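PDB 5GPE: transcriptional regulator, MerR-family from Cupriavidus metallidurans CH34, which binds lead(II) and probably acts as a metal-responsive, DNA-binding transcriptional regulator of the MerR family. Local coordinates for residues D12-V15 against Q16-R19; Y40-V43 against H44-R47; K57-T60 against L61-R65; A90-R93 against T94-E98. All blocks are in the same frame, centred on the assembly; numbering follows the deposited sequence.

Contact 1: residues D12-V15 against Q16-R19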
ATOM      1  N   ASP B  12     -23.397  -8.701   0.199  1.00 28.04           N
ATOM      2  CA  ASP B  12     -23.094  -7.397   0.791  1.00 28.79           C
ATOM      3  C   ASP B  12     -21.918  -6.703   0.060  1.00 27.94           C
ATOM      4  O   ASP B  12     -20.977  -6.209   0.677  1.00 27.47           O
ATOM      5  CB  ASP B  12     -22.830  -7.530   2.300  1.00 31.05           C
ATOM      6  CG  ASP B  12     -23.046  -6.222   3.063  1.00 35.48           C
ATOM      7  OD1 ASP B  12     -23.684  -5.289   2.530  1.00 38.39           O
ATOM      8  OD2 ASP B  12     -22.570  -6.120   4.209  1.00 38.03           O
ATOM      9  N   CYS B  13     -21.993  -6.689  -1.267  1.00 27.67           N
ATOM     10  CA  CYS B  13     -21.017  -5.985  -2.082  1.00 29.14           C
ATOM     11  C   CYS B  13     -21.658  -5.392  -3.331  1.00 26.89           C
ATOM     12  O   CYS B  13     -22.762  -5.778  -3.730  1.00 30.51           O
ATOM     13  CB  CYS B  13     -19.850  -6.906  -2.447  1.00 31.05           C
ATOM     14  SG  CYS B  13     -20.185  -8.114  -3.740  1.00 35.29           S
ATOM     15  N   LEU B  14     -20.960  -4.436  -3.931  1.00 22.97           N
ATOM     16  CA  LEU B  14     -21.454  -3.747  -5.111  1.00 22.57           C
ATOM     17  C   LEU B  14     -21.434  -4.646  -6.337  1.00 20.06           C
ATOM     18  O   LEU B  14     -20.593  -5.543  -6.458  1.00 22.82           O
ATOM     19  CB  LEU B  14     -20.625  -2.487  -5.403  1.00 23.43           C
ATOM     20  CG  LEU B  14     -20.719  -1.335  -4.403  1.00 24.76           C
ATOM     21  CD1 LEU B  14     -19.738  -0.249  -4.790  1.00 26.59           C
ATOM     22  CD2 LEU B  14     -22.123  -0.751  -4.335  1.00 25.56           C
ATOM     23  N   VAL B  15     -22.358  -4.382  -7.257  1.00 19.02           N
ATOM     24  CA  VAL B  15     -22.355  -5.013  -8.582  1.00 21.04           C
ATOM     25  C   VAL B  15     -20.995  -4.823  -9.265  1.00 20.62           C
ATOM     26  O   VAL B  15     -20.430  -5.766  -9.818  1.00 20.53           O
ATOM     27  CB  VAL B  15     -23.507  -4.457  -9.478  1.00 23.65           C
ATOM     28  CG1 VAL B  15     -23.359  -4.884 -10.943  1.00 26.15           C
ATOM     29  CG2 VAL B  15     -24.863  -4.910  -8.943  1.00 24.40           C
ATOM     30  N   GLN B  16     -20.482  -3.599  -9.241  1.00 19.79           N
ATOM     31  CA  GLN B  16     -19.171  -3.314  -9.860  1.00 20.96           C
ATOM     32  C   GLN B  16     -18.024  -4.150  -9.242  1.00 20.27           C
ATOM     33  O   GLN B  16     -17.068  -4.500  -9.929  1.00 18.70           O
ATOM     34  CB  GLN B  16     -18.853  -1.816  -9.799  1.00 23.47           C
ATOM     35  CG  GLN B  16     -18.659  -1.252  -8.399  1.00 24.84           C
ATOM     36  CD  GLN B  16     -18.328   0.226  -8.413  1.00 27.89           C
ATOM     37  OE1 GLN B  16     -17.174   0.618  -8.215  1.00 31.31           O
ATOM     38  NE2 GLN B  16     -19.320   1.052  -8.672  1.00 29.89           N
ATOM     39  N   THR B  17     -18.138  -4.464  -7.953  1.00 20.04           N
ATOM     40  CA  THR B  17     -17.175  -5.328  -7.283  1.00 19.79           C
ATOM     41  C   THR B  17     -17.270  -6.775  -7.785  1.00 18.68           C
ATOM     42  O   THR B  17     -16.256  -7.403  -8.046  1.00 16.94           O
ATOM     43  CB  THR B  17     -17.319  -5.269  -5.756  1.00 21.42           C
ATOM     44  OG1 THR B  17     -17.167  -3.915  -5.327  1.00 24.41           O
ATOM     45  CG2 THR B  17     -16.257  -6.125  -5.060  1.00 21.91           C
ATOM     46  N   VAL B  18     -18.490  -7.286  -7.941  1.00 18.54           N
ATOM     47  CA  VAL B  18     -18.696  -8.594  -8.545  1.00 18.56           C
ATOM     48  C   VAL B  18     -18.076  -8.637  -9.951  1.00 17.73           C
ATOM     49  O   VAL B  18     -17.380  -9.593 -10.296  1.00 17.97           O
ATOM     50  CB  VAL B  18     -20.198  -8.974  -8.638  1.00 19.71           C
ATOM     51  CG1 VAL B  18     -20.375 -10.325  -9.312  1.00 20.77           C
ATOM     52  CG2 VAL B  18     -20.833  -9.018  -7.254  1.00 20.50           C
ATOM     53  N   ARG B  19     -18.348  -7.613 -10.764  1.00 17.20           N
ATOM     54  CA  ARG B  19     -17.809  -7.549 -12.133  1.00 19.07           C
ATOM     55  C   ARG B  19     -16.286  -7.439 -12.158  1.00 17.82           C
ATOM     56  O   ARG B  19     -15.632  -7.978 -13.044  1.00 19.66           O
ATOM     57  CB  ARG B  19     -18.421  -6.379 -12.919  1.00 20.82           C
ATOM     58  CG  ARG B  19     -19.881  -6.578 -13.244  1.00 23.87           C
ATOM     59  CD  ARG B  19     -20.308  -5.874 -14.513  1.00 29.87           C
ATOM     60  NE  ARG B  19     -21.694  -6.232 -14.798  1.00 36.55           N
ATOM     61  CZ  ARG B  19     -22.767  -5.457 -14.684  1.00 38.94           C
ATOM     62  NH1 ARG B  19     -22.677  -4.186 -14.303  1.00 36.07           N
ATOM     63  NH2 ARG B  19     -23.957  -5.990 -14.971  1.00 46.89           N
TER
HETATM   64  O   HOH W   1     -18.209  -3.799  -2.747  1.00 20.37           O
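Leu14 and Gln16 open the helix-turn-helix unit's second helix, 15-23, in a MerR-type DNA-binding domain. Leu14 is the N-cap residue. The turn before it leaves helix 4-11 through a Schellman motif, with Asp12 at positive phi.

Gln16 comes first. Its side chain lies beside that of Leu14, and the two point the same way. Gln16 CG is 3.8 Å from Leu14 CB, and Leu14 CD1 also touches the amide carbon. Gln16 CG sits between its own backbone N and carbonyl carbon (chi1 65°), and the extended chain beyond it runs along the leucine.

Thr17 follows. Its N makes a weak bond to Leu14 O. Its OG1 stands 3.7 Å from Leu14 CB. A water sits 2.8 Å from Thr17 OG1 and accepts a hydrogen bond from Leu14 N at 3.1 Å. The water thus links the N-cap backbone to the first turn, where the leucine side chain has no polar group to offer.

Val18 is buried. Its N gives a good bond to Leu14 O, with an N-H...O angle of 162°. Its CG2 meets Cys13 SG at 3.7 Å, so the cysteine packs against the base of the helix. Val18 also touches Ile4 and Leu7 of helix 4-11 and Leu48 of helix 42-56.

Arg19 closes the turn. Its N bonds to Val15 O at 2.9 Å. Its side chain runs alongside Val15, and Val15 CG1 lies over one guanidinium face, off toward the rim, 3.5 Å from Arg19 NH1.

Contact 2: residues Y40-V43 against H44-R47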
ATOM      1  N   TYR B  40     -26.868 -16.257 -11.764  1.00 24.26           N
ATOM      2  CA  TYR B  40     -25.964 -16.767 -10.732  1.00 26.03           C
ATOM      3  C   TYR B  40     -26.759 -17.554  -9.697  1.00 28.63           C
ATOM      4  O   TYR B  40     -27.972 -17.431  -9.608  1.00 28.25           O
ATOM      5  CB  TYR B  40     -25.218 -15.607 -10.058  1.00 25.51           C
ATOM      6  CG  TYR B  40     -24.481 -14.701 -11.033  1.00 25.06           C
ATOM      7  CD1 TYR B  40     -25.128 -13.627 -11.646  1.00 25.68           C
ATOM      8  CD2 TYR B  40     -23.140 -14.912 -11.333  1.00 25.86           C
ATOM      9  CE1 TYR B  40     -24.462 -12.793 -12.532  1.00 27.17           C
ATOM     10  CE2 TYR B  40     -22.456 -14.087 -12.221  1.00 26.33           C
ATOM     11  CZ  TYR B  40     -23.123 -13.027 -12.814  1.00 28.60           C
ATOM     12  OH  TYR B  40     -22.462 -12.201 -13.684  1.00 30.08           O
ATOM     13  N   ASP B  41     -26.059 -18.344  -8.900  1.00 31.07           N
ATOM     14  CA  ASP B  41     -26.674 -19.182  -7.865  1.00 32.96           C
ATOM     15  C   ASP B  41     -25.817 -19.235  -6.587  1.00 31.79           C
ATOM     16  O   ASP B  41     -24.857 -18.453  -6.433  1.00 28.52           O
ATOM     17  CB  ASP B  41     -26.987 -20.582  -8.442  1.00 39.30           C
ATOM     18  CG  ASP B  41     -25.741 -21.398  -8.771  1.00 44.42           C
ATOM     19  OD1 ASP B  41     -24.633 -21.091  -8.283  1.00 51.47           O
ATOM     20  OD2 ASP B  41     -25.876 -22.373  -9.536  1.00 56.41           O
ATOM     21  N   GLU B  42     -26.158 -20.164  -5.694  1.00 31.29           N
ATOM     22  CA  GLU B  42     -25.531 -20.306  -4.371  1.00 31.76           C
ATOM     23  C   GLU B  42     -24.003 -20.465  -4.411  1.00 29.57           C
ATOM     24  O   GLU B  42     -23.302 -19.974  -3.519  1.00 26.97           O
ATOM     25  CB  GLU B  42     -26.163 -21.496  -3.614  1.00 33.47           C
ATOM     26  CG  GLU B  42     -25.732 -21.659  -2.150  1.00 37.38           C
ATOM     27  CD  GLU B  42     -26.167 -20.515  -1.231  1.00 39.14           C
ATOM     28  OE1 GLU B  42     -27.099 -19.750  -1.583  1.00 40.83           O
ATOM     29  OE2 GLU B  42     -25.568 -20.381  -0.140  1.00 43.94           O
ATOM     30  N   VAL B  43     -23.501 -21.147  -5.435  1.00 28.71           N
ATOM     31  CA  VAL B  43     -22.053 -21.366  -5.606  1.00 29.76           C
ATOM     32  C   VAL B  43     -21.309 -20.024  -5.727  1.00 27.75           C
ATOM     33  O   VAL B  43     -20.236 -19.851  -5.149  1.00 27.11           O
ATOM     34  CB  VAL B  43     -21.744 -22.267  -6.828  1.00 33.21           C
ATOM     35  CG1 VAL B  43     -20.242 -22.406  -7.049  1.00 35.07           C
ATOM     36  CG2 VAL B  43     -22.356 -23.656  -6.645  1.00 35.01           C
ATOM     37  N   HIS B  44     -21.885 -19.095  -6.489  1.00 27.46           N
ATOM     38  CA  HIS B  44     -21.297 -17.769  -6.698  1.00 26.02           C
ATOM     39  C   HIS B  44     -21.319 -16.933  -5.432  1.00 24.90           C
ATOM     40  O   HIS B  44     -20.339 -16.251  -5.128  1.00 25.36           O
ATOM     41  CB  HIS B  44     -22.007 -17.007  -7.816  1.00 27.59           C
ATOM     42  CG  HIS B  44     -21.927 -17.688  -9.147  1.00 28.85           C
ATOM     43  ND1 HIS B  44     -22.817 -18.665  -9.536  1.00 27.63           N
ATOM     44  CD2 HIS B  44     -21.050 -17.551 -10.172  1.00 28.30           C
ATOM     45  CE1 HIS B  44     -22.501 -19.096 -10.742  1.00 27.71           C
ATOM     46  NE2 HIS B  44     -21.432 -18.436 -11.149  1.00 29.21           N
ATOM     47  N   LEU B  45     -22.414 -17.020  -4.685  1.00 23.40           N
ATOM     48  CA  LEU B  45     -22.523 -16.355  -3.388  1.00 25.08           C
ATOM     49  C   LEU B  45     -21.440 -16.843  -2.420  1.00 23.22           C
ATOM     50  O   LEU B  45     -20.735 -16.034  -1.821  1.00 22.05           O
ATOM     51  CB  LEU B  45     -23.918 -16.550  -2.770  1.00 28.24           C
ATOM     52  CG  LEU B  45     -24.162 -15.948  -1.373  1.00 29.40           C
ATOM     53  CD1 LEU B  45     -23.855 -14.453  -1.330  1.00 27.43           C
ATOM     54  CD2 LEU B  45     -25.597 -16.205  -0.919  1.00 30.64           C
ATOM     55  N   GLN B  46     -21.296 -18.160  -2.286  1.00 22.26           N
ATOM     56  CA  GLN B  46     -20.289 -18.730  -1.388  1.00 24.28           C
ATOM     57  C   GLN B  46     -18.864 -18.363  -1.817  1.00 22.71           C
ATOM     58  O   GLN B  46     -17.981 -18.166  -0.983  1.00 20.81           O
ATOM     59  CB  GLN B  46     -20.437 -20.252  -1.274  1.00 27.51           C
ATOM     60  CG  GLN B  46     -21.685 -20.700  -0.512  1.00 30.02           C
ATOM     61  CD  GLN B  46     -21.847 -19.984   0.827  1.00 32.87           C
ATOM     62  OE1 GLN B  46     -20.884 -19.851   1.596  1.00 35.25           O
ATOM     63  NE2 GLN B  46     -23.052 -19.480   1.093  1.00 34.40           N
ATOM     64  N   ARG B  47     -18.654 -18.201  -3.112  1.00 22.57           N
ATOM     65  CA  ARG B  47     -17.380 -17.786  -3.650  1.00 23.66           C
ATOM     66  C   ARG B  47     -17.086 -16.343  -3.240  1.00 22.79           C
ATOM     67  O   ARG B  47     -16.048 -16.043  -2.781  1.00 21.83           O
ATOM     68  CB  ARG B  47     -17.401 -17.895  -5.147  1.00 27.37           C
ATOM     69  CG  ARG B  47     -16.255 -17.227  -5.834  1.00 29.79           C
ATOM     70  CD  ARG B  47     -15.017 -17.957  -5.506  1.00 31.97           C
ATOM     71  NE  ARG B  47     -15.031 -19.355  -5.856  1.00 34.52           N
ATOM     72  CZ  ARG B  47     -14.607 -19.855  -6.996  1.00 33.21           C
ATOM     73  NH1 ARG B  47     -14.188 -19.092  -7.949  1.00 33.01           N
ATOM     74  NH2 ARG B  47     -14.610 -21.146  -7.161  1.00 38.84           N
TER
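His44 stacks against Tyr40 at the start of helix 42-56 and forms a capping box with Asp41, the N-cap residue.

His44 CB lies 3.5 Å from Asp41 O. The His44 backbone N makes a weak bond to that same oxygen. With CG beside its own backbone N (chi1 -61°), the ring turns back toward the residues before the helix. Its closest atom to the tyrosine is His44 CD2, 3.6 Å from Tyr40 CD2. The pair is T-shaped: the tyrosine edge meets the imidazole face, with the planes at 87°. Tyr40 CB adds a CH-pi contact over the imidazole.

His44 ND1 is met by Asp41 N, a weak bond at 3.3 Å but nearly straight at 171°, which completes the box. The same nitrogen lies 3.3 Å from Asp41 OD1, above one face of the carboxylate. Val43 N reaches OD1 from the other face at 3.1 Å, which is the capping bond. At the tip, His44 NE2 is hydrogen-bonded to Glu29 O; facing a carbonyl, it probably holds the ring proton.

Gln46 NE2 bonds to Glu42 OE2 at 2.9 Å, on the anti side but well out of the carboxylate plane.

Tyr40 packs on Ile4 and Leu7 of helix 4-11, and its OH bonds to Glu22 of helix 15-23. Leu45 lies on Lys10 and Ala11 of helix 4-11. Arg47 NH1 reaches Leu26 O in the loop after helix 15-23.

Contact 3: residues K57-T60 against L61-R65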
ATOM      1  N   LYS B  57      -8.331 -10.539   5.412  1.00 23.14           N
ATOM      2  CA  LYS B  57      -7.045 -11.002   5.971  1.00 22.09           C
ATOM      3  C   LYS B  57      -5.835 -10.544   5.134  1.00 20.12           C
ATOM      4  O   LYS B  57      -4.792 -11.183   5.154  1.00 20.17           O
ATOM      5  CB  LYS B  57      -7.069 -12.521   6.170  1.00 22.34           C
ATOM      6  CG  LYS B  57      -8.057 -12.925   7.267  1.00 25.41           C
ATOM      7  CD  LYS B  57      -8.299 -14.408   7.321  1.00 27.41           C
ATOM      8  CE  LYS B  57      -9.550 -14.756   8.129  1.00 31.23           C
ATOM      9  NZ  LYS B  57      -9.448 -14.340   9.561  1.00 33.66           N
ATOM     10  N   ASP B  58      -5.999  -9.439   4.405  1.00 19.93           N
ATOM     11  CA  ASP B  58      -4.915  -8.747   3.689  1.00 21.97           C
ATOM     12  C   ASP B  58      -4.430  -9.498   2.442  1.00 20.47           C
ATOM     13  O   ASP B  58      -3.365  -9.202   1.906  1.00 20.57           O
ATOM     14  CB  ASP B  58      -3.739  -8.486   4.647  1.00 23.90           C
ATOM     15  CG  ASP B  58      -2.730  -7.484   4.106  1.00 26.88           C
ATOM     16  OD1 ASP B  58      -3.155  -6.387   3.704  1.00 34.28           O
ATOM     17  OD2 ASP B  58      -1.503  -7.795   4.108  1.00 27.10           O
ATOM     18  N   MET B  59      -5.174 -10.485   1.978  1.00 18.87           N
ATOM     19  CA  MET B  59      -4.688 -11.238   0.832  1.00 21.62           C
ATOM     20  C   MET B  59      -4.868 -10.474  -0.477  1.00 17.87           C
ATOM     21  O   MET B  59      -5.909  -9.896  -0.726  1.00 16.28           O
ATOM     22  CB  MET B  59      -5.401 -12.548   0.665  1.00 25.77           C
ATOM     23  CG  MET B  59      -4.549 -13.850   0.808  1.00 35.54           C
ATOM     24  SD  MET B  59      -4.396 -14.128   2.524  1.00 52.60           S
ATOM     25  CE  MET B  59      -5.888 -15.068   2.802  1.00 50.46           C
ATOM     26  N   THR B  60      -3.865 -10.561  -1.329  1.00 16.98           N
ATOM     27  CA  THR B  60      -3.942  -9.963  -2.654  1.00 17.45           C
ATOM     28  C   THR B  60      -4.767 -10.848  -3.579  1.00 17.91           C
ATOM     29  O   THR B  60      -5.006 -12.031  -3.293  1.00 19.22           O
ATOM     30  CB  THR B  60      -2.547  -9.815  -3.294  1.00 18.20           C
ATOM     31  OG1 THR B  60      -2.066 -11.116  -3.672  1.00 17.77           O
ATOM     32  CG2 THR B  60      -1.561  -9.127  -2.329  1.00 19.57           C
ATOM     33  N   LEU B  61      -5.142 -10.290  -4.719  1.00 18.68           N
ATOM     34  CA  LEU B  61      -5.851 -11.054  -5.756  1.00 20.61           C
ATOM     35  C   LEU B  61      -5.070 -12.280  -6.250  1.00 18.95           C
ATOM     36  O   LEU B  61      -5.663 -13.302  -6.565  1.00 17.20           O
ATOM     37  CB  LEU B  61      -6.196 -10.163  -6.947  1.00 24.78           C
ATOM     38  CG  LEU B  61      -7.582  -9.477  -6.988  1.00 28.17           C
ATOM     39  CD1 LEU B  61      -8.131  -9.069  -5.635  1.00 28.58           C
ATOM     40  CD2 LEU B  61      -7.508  -8.272  -7.910  1.00 34.69           C
ATOM     41  N   ASP B  62      -3.740 -12.173  -6.308  1.00 20.19           N
ATOM     42  CA  ASP B  62      -2.870 -13.309  -6.702  1.00 21.48           C
ATOM     43  C   ASP B  62      -2.896 -14.459  -5.687  1.00 19.61           C
ATOM     44  O   ASP B  62      -2.988 -15.630  -6.063  1.00 18.99           O
ATOM     45  CB  ASP B  62      -1.419 -12.846  -6.909  1.00 23.32           C
ATOM     46  CG  ASP B  62      -1.277 -11.894  -8.085  1.00 24.70           C
ATOM     47  OD1 ASP B  62      -1.809 -12.208  -9.170  1.00 26.71           O
ATOM     48  OD2 ASP B  62      -0.646 -10.832  -7.921  1.00 30.35           O
ATOM     49  N   GLU B  63      -2.831 -14.120  -4.403  1.00 17.93           N
ATOM     50  CA  GLU B  63      -2.969 -15.126  -3.330  1.00 17.37           C
ATOM     51  C   GLU B  63      -4.344 -15.786  -3.342  1.00 16.37           C
ATOM     52  O   GLU B  63      -4.476 -16.989  -3.135  1.00 16.18           O
ATOM     53  CB  GLU B  63      -2.716 -14.496  -1.960  1.00 18.62           C
ATOM     54  CG  GLU B  63      -1.271 -14.065  -1.722  1.00 20.80           C
ATOM     55  CD  GLU B  63      -1.117 -13.249  -0.447  1.00 23.03           C
ATOM     56  OE1 GLU B  63      -1.618 -12.101  -0.388  1.00 22.94           O
ATOM     57  OE2 GLU B  63      -0.527 -13.777   0.530  1.00 28.96           O
ATOM     58  N   ILE B  64      -5.371 -14.992  -3.588  1.00 16.58           N
ATOM     59  CA  ILE B  64      -6.747 -15.498  -3.596  1.00 16.93           C
ATOM     60  C   ILE B  64      -6.972 -16.456  -4.765  1.00 17.08           C
ATOM     61  O   ILE B  64      -7.652 -17.460  -4.627  1.00 17.81           O
ATOM     62  CB  ILE B  64      -7.770 -14.341  -3.584  1.00 17.70           C
ATOM     63  CG1 ILE B  64      -7.701 -13.630  -2.236  1.00 18.05           C
ATOM     64  CG2 ILE B  64      -9.198 -14.847  -3.824  1.00 17.97           C
ATOM     65  CD1 ILE B  64      -8.394 -12.280  -2.191  1.00 20.31           C
ATOM     66  N   ARG B  65      -6.386 -16.114  -5.898  1.00 18.08           N
ATOM     67  CA  ARG B  65      -6.419 -16.901  -7.110  1.00 19.74           C
ATOM     68  C   ARG B  65      -5.794 -18.286  -6.768  1.00 18.22           C
ATOM     69  O   ARG B  65      -6.328 -19.291  -7.072  1.00 15.55           O
ATOM     70  CB  ARG B  65      -5.696 -16.192  -8.272  1.00 23.25           C
ATOM     71  CG  ARG B  65      -6.375 -16.329  -9.622  1.00 30.44           C
ATOM     72  CD  ARG B  65      -6.108 -15.262 -10.733  1.00 36.22           C
ATOM     73  NE  ARG B  65      -5.299 -14.150 -10.304  1.00 39.71           N
ATOM     74  CZ  ARG B  65      -5.569 -12.873 -10.484  1.00 40.38           C
ATOM     75  NH1 ARG B  65      -6.606 -12.500 -11.144  1.00 46.19           N
ATOM     76  NH2 ARG B  65      -4.788 -11.968  -9.990  1.00 35.25           N
TER
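Thr60 and Glu63 cross at about a right angle and form a capping box at the start of helix 61-71. Thr60 is the N-cap residue. Its OG1 lies between its own backbone N and carbonyl carbon (chi1 72°), facing the first turn. There it accepts from Glu63 N at 3.2 Å, nearly straight at 172°. The return bond runs from Thr60 N to Glu63 OE1 at 2.9 Å. It arrives on the anti side, 21° out of the carboxylate plane. A long, weak bond from Thr60 OG1 also reaches OE1.

Met59 comes across Glu63 at about a right angle too. Its CG presses on Glu63 CB at 3.4 Å. Met59 CB meets Ile64 CG1 at 3.9 Å, and both side chains touch Cys54 of helix 42-56. Asp62 OD1 forms a salt bridge with Arg65 NH2 at 3.1 Å, while Arg65 NH1 pairs with Glu24.

The second carboxylate oxygen, Glu63 OE2, accepts from His88 ND1, and Asp58 OD2 bonds to His88 NE2. The two acids thus hold one imidazole of helix 79-111 through both its nitrogens. This would be consistent with a protonated, positively charged His88.

Contact 4: residues A90-R93 against T94-E98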
ATOM      1  N   ALA B  90       5.364 -13.714   7.429  1.00 17.67           N
ATOM      2  CA  ALA B  90       6.763 -13.226   7.326  1.00 19.65           C
ATOM      3  C   ALA B  90       6.827 -11.816   6.726  1.00 19.72           C
ATOM      4  O   ALA B  90       7.557 -10.945   7.211  1.00 21.95           O
ATOM      5  CB  ALA B  90       7.612 -14.187   6.500  1.00 20.77           C
ATOM      6  N   GLN B  91       6.054 -11.609   5.666  1.00 19.90           N
ATOM      7  CA  GLN B  91       5.904 -10.287   5.034  1.00 21.85           C
ATOM      8  C   GLN B  91       5.428  -9.181   5.994  1.00 17.66           C
ATOM      9  O   GLN B  91       5.968  -8.067   6.006  1.00 16.22           O
ATOM     10  CB  GLN B  91       4.924 -10.355   3.872  1.00 27.27           C
ATOM     11  CG  GLN B  91       5.568 -10.175   2.524  1.00 34.51           C
ATOM     12  CD  GLN B  91       4.697 -10.676   1.393  1.00 49.22           C
ATOM     13  OE1 GLN B  91       5.157 -11.444   0.549  1.00 54.98           O
ATOM     14  NE2 GLN B  91       3.425 -10.254   1.372  1.00 57.73           N
ATOM     15  N   VAL B  92       4.397  -9.497   6.765  1.00 15.67           N
ATOM     16  CA  VAL B  92       3.835  -8.548   7.718  1.00 16.21           C
ATOM     17  C   VAL B  92       4.835  -8.210   8.813  1.00 16.38           C
ATOM     18  O   VAL B  92       4.928  -7.050   9.246  1.00 17.09           O
ATOM     19  CB  VAL B  92       2.510  -9.092   8.316  1.00 16.96           C
ATOM     20  CG1 VAL B  92       2.023  -8.239   9.469  1.00 18.87           C
ATOM     21  CG2 VAL B  92       1.447  -9.102   7.230  1.00 18.00           C
ATOM     22  N   ARG B  93       5.582  -9.212   9.270  1.00 16.11           N
ATOM     23  CA  ARG B  93       6.594  -9.008  10.308  1.00 17.54           C
ATOM     24  C   ARG B  93       7.715  -8.064   9.852  1.00 17.72           C
ATOM     25  O   ARG B  93       8.170  -7.207  10.610  1.00 16.62           O
ATOM     26  CB  ARG B  93       7.166 -10.349  10.784  1.00 19.52           C
ATOM     27  CG  ARG B  93       6.180 -11.122  11.659  1.00 20.04           C
ATOM     28  CD  ARG B  93       6.637 -12.540  11.939  1.00 21.36           C
ATOM     29  NE  ARG B  93       5.703 -13.191  12.842  1.00 23.26           N
ATOM     30  CZ  ARG B  93       5.668 -14.488  13.146  1.00 21.14           C
ATOM     31  NH1 ARG B  93       6.512 -15.350  12.614  1.00 19.15           N
ATOM     32  NH2 ARG B  93       4.739 -14.915  13.993  1.00 21.59           N
ATOM     33  N   THR B  94       8.141  -8.218   8.605  1.00 18.18           N
ATOM     34  CA  THR B  94       9.180  -7.338   8.043  1.00 18.52           C
ATOM     35  C   THR B  94       8.648  -5.901   7.906  1.00 17.75           C
ATOM     36  O   THR B  94       9.340  -4.939   8.221  1.00 17.74           O
ATOM     37  CB  THR B  94       9.675  -7.864   6.693  1.00 19.13           C
ATOM     38  OG1 THR B  94      10.245  -9.157   6.885  1.00 18.41           O
ATOM     39  CG2 THR B  94      10.726  -6.932   6.084  1.00 20.53           C
ATOM     40  N   LYS B  95       7.410  -5.773   7.454  1.00 17.62           N
ATOM     41  CA  LYS B  95       6.775  -4.459   7.318  1.00 18.57           C
ATOM     42  C   LYS B  95       6.671  -3.740   8.672  1.00 17.41           C
ATOM     43  O   LYS B  95       6.909  -2.549   8.755  1.00 16.55           O
ATOM     44  CB  LYS B  95       5.399  -4.587   6.645  1.00 20.30           C
ATOM     45  CG  LYS B  95       4.698  -3.270   6.385  1.00 23.87           C
ATOM     46  CD  LYS B  95       5.448  -2.397   5.373  1.00 30.03           C
ATOM     47  CE  LYS B  95       4.892  -0.961   5.353  1.00 37.03           C
ATOM     48  NZ  LYS B  95       3.542  -0.896   4.736  1.00 44.42           N
ATOM     49  N   MET B  96       6.340  -4.476   9.726  1.00 16.02           N
ATOM     50  CA  MET B  96       6.255  -3.900  11.082  1.00 19.96           C
ATOM     51  C   MET B  96       7.600  -3.341  11.566  1.00 19.58           C
ATOM     52  O   MET B  96       7.659  -2.263  12.171  1.00 19.95           O
ATOM     53  CB  MET B  96       5.706  -4.922  12.088  1.00 21.95           C
ATOM     54  CG  MET B  96       4.187  -5.068  12.006  1.00 24.99           C
ATOM     55  SD  MET B  96       3.454  -6.205  13.212  1.00 33.94           S
ATOM     56  CE  MET B  96       4.117  -7.745  12.671  1.00 29.88           C
ATOM     57  N   LYS B  97       8.674  -4.064  11.276  1.00 18.84           N
ATOM     58  CA  LYS B  97      10.032  -3.582  11.593  1.00 19.90           C
ATOM     59  C   LYS B  97      10.363  -2.289  10.859  1.00 18.05           C
ATOM     60  O   LYS B  97      10.858  -1.344  11.456  1.00 17.70           O
ATOM     61  CB  LYS B  97      11.084  -4.630  11.270  1.00 21.27           C
ATOM     62  CG  LYS B  97      11.147  -5.753  12.281  1.00 24.39           C
ATOM     63  CD  LYS B  97      11.907  -6.930  11.698  1.00 28.04           C
ATOM     64  CE  LYS B  97      12.272  -7.936  12.762  1.00 33.30           C
ATOM     65  NZ  LYS B  97      13.142  -8.995  12.177  1.00 41.17           N
ATOM     66  N   GLU B  98      10.084  -2.269   9.561  1.00 15.48           N
ATOM     67  CA  GLU B  98      10.298  -1.086   8.717  1.00 17.89           C
ATOM     68  C   GLU B  98       9.465   0.115   9.166  1.00 16.09           C
ATOM     69  O   GLU B  98       9.982   1.227   9.268  1.00 14.54           O
ATOM     70  CB  GLU B  98      10.014  -1.393   7.244  1.00 19.19           C
ATOM     71  CG  GLU B  98      10.970  -2.423   6.630  1.00 21.73           C
ATOM     72  CD  GLU B  98      10.900  -2.499   5.100  1.00 24.62           C
ATOM     73  OE1 GLU B  98      11.010  -3.623   4.529  1.00 21.57           O
ATOM     74  OE2 GLU B  98      10.760  -1.427   4.458  1.00 29.75           O
TER
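Thr94 and Ala90 meet through the backbone N and hydroxyl of Thr94, both on Ala90 O, in the long helix 79-111, a region predicted to form a coiled coil.

The hydrogen bonds come first. Thr94 N donates to Ala90 O at 3.1 Å. Thr94 OG1 donates to the same oxygen at 3.2 Å. The two arrive from opposite faces of the carbonyl plane, so one acceptor takes two bonds from one residue. The hydroxyl can reach back because OG1 lies beside its own backbone N (chi1 -61°). The regular helix ladder continues with Lys95 N to Gln91 O at 3.1 Å and Met96 N to Val92 O at 3.0 Å. The last rung, Lys97 N to Arg93 O, is longer at 3.3 Å.

The apolar contacts centre on Met96. Its chain is straight at chi2 but bends at chi3 (-66°), which brings the methyl CE back over the preceding turn. CE touches Val92 CG1 at 3.9 Å and lies 3.6 Å from Arg93 CA. It also approaches Arg93 CG, so the methyl rests between these two residues.

One charged group reaches the partner: Arg93 NE forms a salt bridge with Glu103 of the second subunit.

One side of this part of helix 79-111 packs on helix 79-111 of the second subunit. Val92 lies on Leu102, Arg93 on Met107 and Met96 on Glu103 of that subunit, while Lys95 meets its Lys95.

How the contacts relate
The four contacts follow one another along the chain, and none touches another. Contacts 1, 2 and 3 lie in the MerR-type helix-turn-helix region, each at a helix start: 15-23, 42-56 and 61-71. The centres of contacts 1 and 2 are about 13 Å apart, and contact 3 is about 17 Å from contact 1 and 19 Å from contact 2. Contact 4 lies within helix 79-111, about 31 Å from contact 1 and 35 Å from contact 2, across the chain's centre. Contacts 3 and 4 have centres about 17 Å apart and nearest atoms about 4 Å apart. Contact 3 thus borders helix 79-111, and both contacts face the second subunit.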